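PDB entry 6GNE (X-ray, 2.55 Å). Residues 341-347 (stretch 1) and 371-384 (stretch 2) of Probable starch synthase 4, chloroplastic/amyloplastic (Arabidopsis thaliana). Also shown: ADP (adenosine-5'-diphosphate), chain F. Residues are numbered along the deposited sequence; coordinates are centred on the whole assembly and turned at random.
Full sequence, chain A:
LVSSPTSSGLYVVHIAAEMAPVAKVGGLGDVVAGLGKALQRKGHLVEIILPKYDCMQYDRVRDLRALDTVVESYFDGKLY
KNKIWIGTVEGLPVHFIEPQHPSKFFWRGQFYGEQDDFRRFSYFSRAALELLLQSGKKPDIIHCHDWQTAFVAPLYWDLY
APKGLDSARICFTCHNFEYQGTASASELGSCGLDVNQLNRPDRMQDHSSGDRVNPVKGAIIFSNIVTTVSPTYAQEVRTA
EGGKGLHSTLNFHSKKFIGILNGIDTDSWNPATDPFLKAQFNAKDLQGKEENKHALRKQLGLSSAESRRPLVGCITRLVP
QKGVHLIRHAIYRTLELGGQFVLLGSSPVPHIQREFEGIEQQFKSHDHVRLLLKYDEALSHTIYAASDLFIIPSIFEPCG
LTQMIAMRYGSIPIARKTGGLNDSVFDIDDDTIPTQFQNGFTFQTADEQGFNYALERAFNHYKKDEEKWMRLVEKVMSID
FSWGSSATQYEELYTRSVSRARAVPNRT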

# COMPACT_ATOMS: atom_id res chain seq x y z
N PHE A 341 7.51 -22.50 9.43
CA PHE A 341 6.92 -21.18 9.40
C PHE A 341 7.98 -20.07 9.59
O PHE A 341 8.76 -20.09 10.55
CB PHE A 341 5.88 -21.07 10.51
CG PHE A 341 4.90 -19.96 10.33
CD1 PHE A 341 5.24 -18.65 10.60
CD2 PHE A 341 3.65 -20.23 9.85
CE1 PHE A 341 4.34 -17.62 10.40
CE2 PHE A 341 2.73 -19.20 9.64
CZ PHE A 341 3.08 -17.89 9.90
N VAL A 342 7.98 -19.09 8.68
CA VAL A 342 8.83 -17.92 8.75
C VAL A 342 7.96 -16.67 8.76
O VAL A 342 7.25 -16.42 7.81
CB VAL A 342 9.78 -17.83 7.55
CG1 VAL A 342 10.62 -16.57 7.63
CG2 VAL A 342 10.74 -18.99 7.58
N LEU A 343 8.05 -15.89 9.84
CA LEU A 343 7.34 -14.63 9.95
C LEU A 343 8.35 -13.49 9.82
O LEU A 343 9.39 -13.48 10.50
CB LEU A 343 6.61 -14.50 11.29
CG LEU A 343 5.91 -13.17 11.61
CD1 LEU A 343 4.81 -12.87 10.59
CD2 LEU A 343 5.28 -13.22 12.97
N LEU A 344 8.01 -12.54 8.97
CA LEU A 344 8.71 -11.27 8.92
C LEU A 344 7.67 -10.18 9.14
O LEU A 344 6.81 -9.97 8.31
CB LEU A 344 9.39 -11.09 7.57
CG LEU A 344 10.10 -9.78 7.31
CD1 LEU A 344 11.14 -9.56 8.38
CD2 LEU A 344 10.73 -9.85 5.92
N GLY A 345 7.73 -9.51 10.28
CA GLY A 345 6.78 -8.44 10.55
C GLY A 345 7.13 -7.68 11.80
O GLY A 345 7.77 -8.23 12.69
N SER A 346 6.73 -6.42 11.88
CA SER A 346 6.73 -5.74 13.17
C SER A 346 5.50 -4.91 13.39
O SER A 346 4.77 -4.62 12.47
CB SER A 346 8.03 -4.94 13.41
OG SER A 346 8.14 -3.94 12.45
N SER A 347 5.27 -4.58 14.66
CA SER A 347 4.08 -3.92 15.11
C SER A 347 4.45 -2.58 15.67
O SER A 347 5.36 -2.50 16.48
CB SER A 347 3.44 -4.71 16.25
OG SER A 347 2.19 -4.15 16.62
N LEU A 371 10.92 -16.33 13.69
CA LEU A 371 10.19 -15.06 13.68
C LEU A 371 11.20 -13.95 13.57
O LEU A 371 12.14 -13.90 14.36
CB LEU A 371 9.39 -14.90 14.97
CG LEU A 371 8.00 -15.52 14.96
CD1 LEU A 371 8.08 -17.01 14.74
CD2 LEU A 371 7.28 -15.24 16.27
N LEU A 372 11.00 -13.07 12.61
CA LEU A 372 11.94 -11.97 12.35
C LEU A 372 11.18 -10.65 12.56
O LEU A 372 10.49 -10.15 11.68
CB LEU A 372 12.48 -12.11 10.93
CG LEU A 372 13.32 -13.40 10.77
CD1 LEU A 372 13.38 -13.82 9.30
CD2 LEU A 372 14.71 -13.25 11.38
N LEU A 373 11.25 -10.16 13.79
CA LEU A 373 10.41 -9.05 14.22
C LEU A 373 11.03 -7.71 13.85
O LEU A 373 11.62 -7.05 14.69
CB LEU A 373 10.11 -9.15 15.71
CG LEU A 373 9.41 -10.47 16.10
CD1 LEU A 373 9.01 -10.43 17.59
CD2 LEU A 373 8.21 -10.80 15.21
N LYS A 374 10.92 -7.37 12.57
CA LYS A 374 11.54 -6.18 12.00
C LYS A 374 11.05 -5.93 10.56
O LYS A 374 10.48 -6.81 9.95
CB LYS A 374 13.08 -6.33 11.98
CG LYS A 374 13.57 -7.48 11.10
CD LYS A 374 15.04 -7.77 11.27
CE LYS A 374 15.51 -8.67 10.14
NZ LYS A 374 16.95 -8.97 10.28
N TYR A 375 11.27 -4.71 10.07
CA TYR A 375 11.08 -4.35 8.67
C TYR A 375 12.38 -4.71 7.96
O TYR A 375 13.41 -4.27 8.40
CB TYR A 375 10.77 -2.84 8.49
CG TYR A 375 10.41 -2.55 7.08
CD1 TYR A 375 9.11 -2.79 6.61
CD2 TYR A 375 11.39 -2.13 6.14
CE1 TYR A 375 8.76 -2.61 5.28
CE2 TYR A 375 11.06 -1.96 4.81
CZ TYR A 375 9.73 -2.19 4.38
OH TYR A 375 9.38 -2.02 3.05
N ASP A 376 12.35 -5.54 6.92
CA ASP A 376 13.56 -5.84 6.14
C ASP A 376 13.22 -6.18 4.69
O ASP A 376 12.65 -7.24 4.39
CB ASP A 376 14.33 -7.00 6.79
CG ASP A 376 15.70 -7.25 6.17
OD1 ASP A 376 15.88 -7.10 4.95
OD2 ASP A 376 16.60 -7.67 6.90
N GLU A 377 13.61 -5.28 3.79
CA GLU A 377 13.31 -5.38 2.37
C GLU A 377 13.98 -6.57 1.72
O GLU A 377 13.35 -7.42 1.12
CB GLU A 377 13.71 -4.10 1.62
CG GLU A 377 12.93 -3.94 0.32
CD GLU A 377 13.53 -2.97 -0.70
OE1 GLU A 377 12.95 -2.95 -1.81
OE2 GLU A 377 14.52 -2.25 -0.43
N ALA A 378 15.29 -6.64 1.85
CA ALA A 378 16.05 -7.74 1.27
C ALA A 378 15.40 -9.08 1.65
O ALA A 378 15.08 -9.91 0.79
CB ALA A 378 17.51 -7.66 1.72
N LEU A 379 15.17 -9.28 2.94
CA LEU A 379 14.63 -10.55 3.45
C LEU A 379 13.26 -10.92 2.91
O LEU A 379 13.02 -12.11 2.61
CB LEU A 379 14.58 -10.55 4.99
CG LEU A 379 15.58 -11.51 5.62
CD1 LEU A 379 15.53 -11.34 7.14
CD2 LEU A 379 15.29 -12.97 5.22
N SER A 380 12.37 -9.93 2.78
CA SER A 380 11.06 -10.18 2.18
C SER A 380 11.16 -10.82 0.81
O SER A 380 10.47 -11.80 0.53
CB SER A 380 10.18 -8.92 2.14
OG SER A 380 10.61 -8.00 1.19
N HIS A 381 12.03 -10.30 -0.05
CA HIS A 381 12.28 -10.95 -1.33
C HIS A 381 12.56 -12.44 -1.20
O HIS A 381 11.88 -13.24 -1.83
CB HIS A 381 13.38 -10.25 -2.12
CG HIS A 381 12.95 -8.94 -2.73
ND1 HIS A 381 12.54 -8.83 -4.04
CD2 HIS A 381 12.86 -7.70 -2.20
CE1 HIS A 381 12.23 -7.58 -4.29
NE2 HIS A 381 12.41 -6.87 -3.19
N THR A 382 13.53 -12.82 -0.37
CA THR A 382 13.92 -14.24 -0.24
C THR A 382 12.80 -15.07 0.40
O THR A 382 12.67 -16.26 0.10
CB THR A 382 15.25 -14.44 0.54
OG1 THR A 382 15.20 -13.76 1.80
CG2 THR A 382 16.45 -13.86 -0.23
N ILE A 383 11.97 -14.46 1.25
CA ILE A 383 10.84 -15.17 1.87
C ILE A 383 9.74 -15.48 0.89
O ILE A 383 9.23 -16.60 0.89
CB ILE A 383 10.29 -14.47 3.13
CG1 ILE A 383 11.29 -14.63 4.28
CG2 ILE A 383 8.95 -15.05 3.55
CD1 ILE A 383 11.02 -13.74 5.47
N TYR A 384 9.38 -14.51 0.06
CA TYR A 384 8.41 -14.77 -1.03
C TYR A 384 8.96 -15.91 -1.92
O TYR A 384 8.24 -16.86 -2.23
CB TYR A 384 8.16 -13.53 -1.89
CG TYR A 384 7.36 -12.40 -1.25
CD1 TYR A 384 6.03 -12.60 -0.84
CD2 TYR A 384 7.91 -11.12 -1.10
CE1 TYR A 384 5.28 -11.56 -0.27
CE2 TYR A 384 7.16 -10.07 -0.53
CZ TYR A 384 5.85 -10.29 -0.11
OH TYR A 384 5.14 -9.24 0.43
PB ADP F . -0.33 -2.67 3.98
O1B ADP F . -0.41 -1.52 3.02
O2B ADP F . 0.96 -2.82 4.74
O3B ADP F . -1.52 -2.69 4.90
PA ADP F . -0.06 -4.18 1.53
O1A ADP F . -0.16 -5.65 1.25
O2A ADP F . -0.91 -3.30 0.66
O3A ADP F . -0.41 -4.01 3.09
O5' ADP F . 1.46 -3.66 1.40
C5' ADP F . 2.53 -4.22 2.15
C4' ADP F . 3.92 -3.99 1.54
O4' ADP F . 4.89 -3.82 2.59
C3' ADP F . 4.44 -5.18 0.76
O3' ADP F . 5.37 -4.72 -0.21
C2' ADP F . 5.18 -5.99 1.79
O2' ADP F . 6.16 -6.84 1.22
C1' ADP F . 5.81 -4.91 2.61
N9 ADP F . 6.05 -5.28 4.02
C8 ADP F . 5.16 -5.33 5.01
N7 ADP F . 5.76 -5.67 6.17
C5 ADP F . 7.07 -5.83 5.93
C6 ADP F . 8.28 -6.19 6.72
N6 ADP F . 8.18 -6.46 8.05
N1 ADP F . 9.47 -6.24 6.06
C2 ADP F . 9.54 -5.99 4.73
N3 ADP F . 8.48 -5.66 3.97
C4 ADP F . 7.25 -5.57 4.51

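Parallel strands hold register by a simple rule: a residue on one strand bonds with its N and O to the two residues that flank its partner on the other, and the side chains then pack according to the face they share. Here Leu372 is gripped on both its polar backbone atoms. Its N donates to Leu343 O at 2.7 Å, and its O accepts from Gly345 N at 3.2 Å, so the two bonds straddle Leu344, whose CA also approaches Leu372 O at 3.5 Å in a C-H...O contact. Just past the strand, Leu373 CA lies 3.2 Å from Gly345 O, a C-H...O contact that keeps the second stretch close to the first.

The loop that follows reads the adenine of ADP: Lys374 O accepts from N6 (3.0 Å) and Asp376 N donates to N1 (3.1 Å), while Tyr375 lays a ring face over the base. Asp376 then caps the helix, its OD1 accepting from Leu379 N at 3.0 Å.

Packing follows the alternation of the strand. Leu343 and Leu371 share one face, CB to CG 4.1 Å. On the other, Leu344 fills the space beneath the helix: its CD1 lies 3.8 Å from Leu372 CB, its CD2 4.0 Å from Leu379 CB, and its CB 3.8 Å from Ile383 CD1. Val342 CG1 meets that same Ile383 CD1 at 3.6 Å.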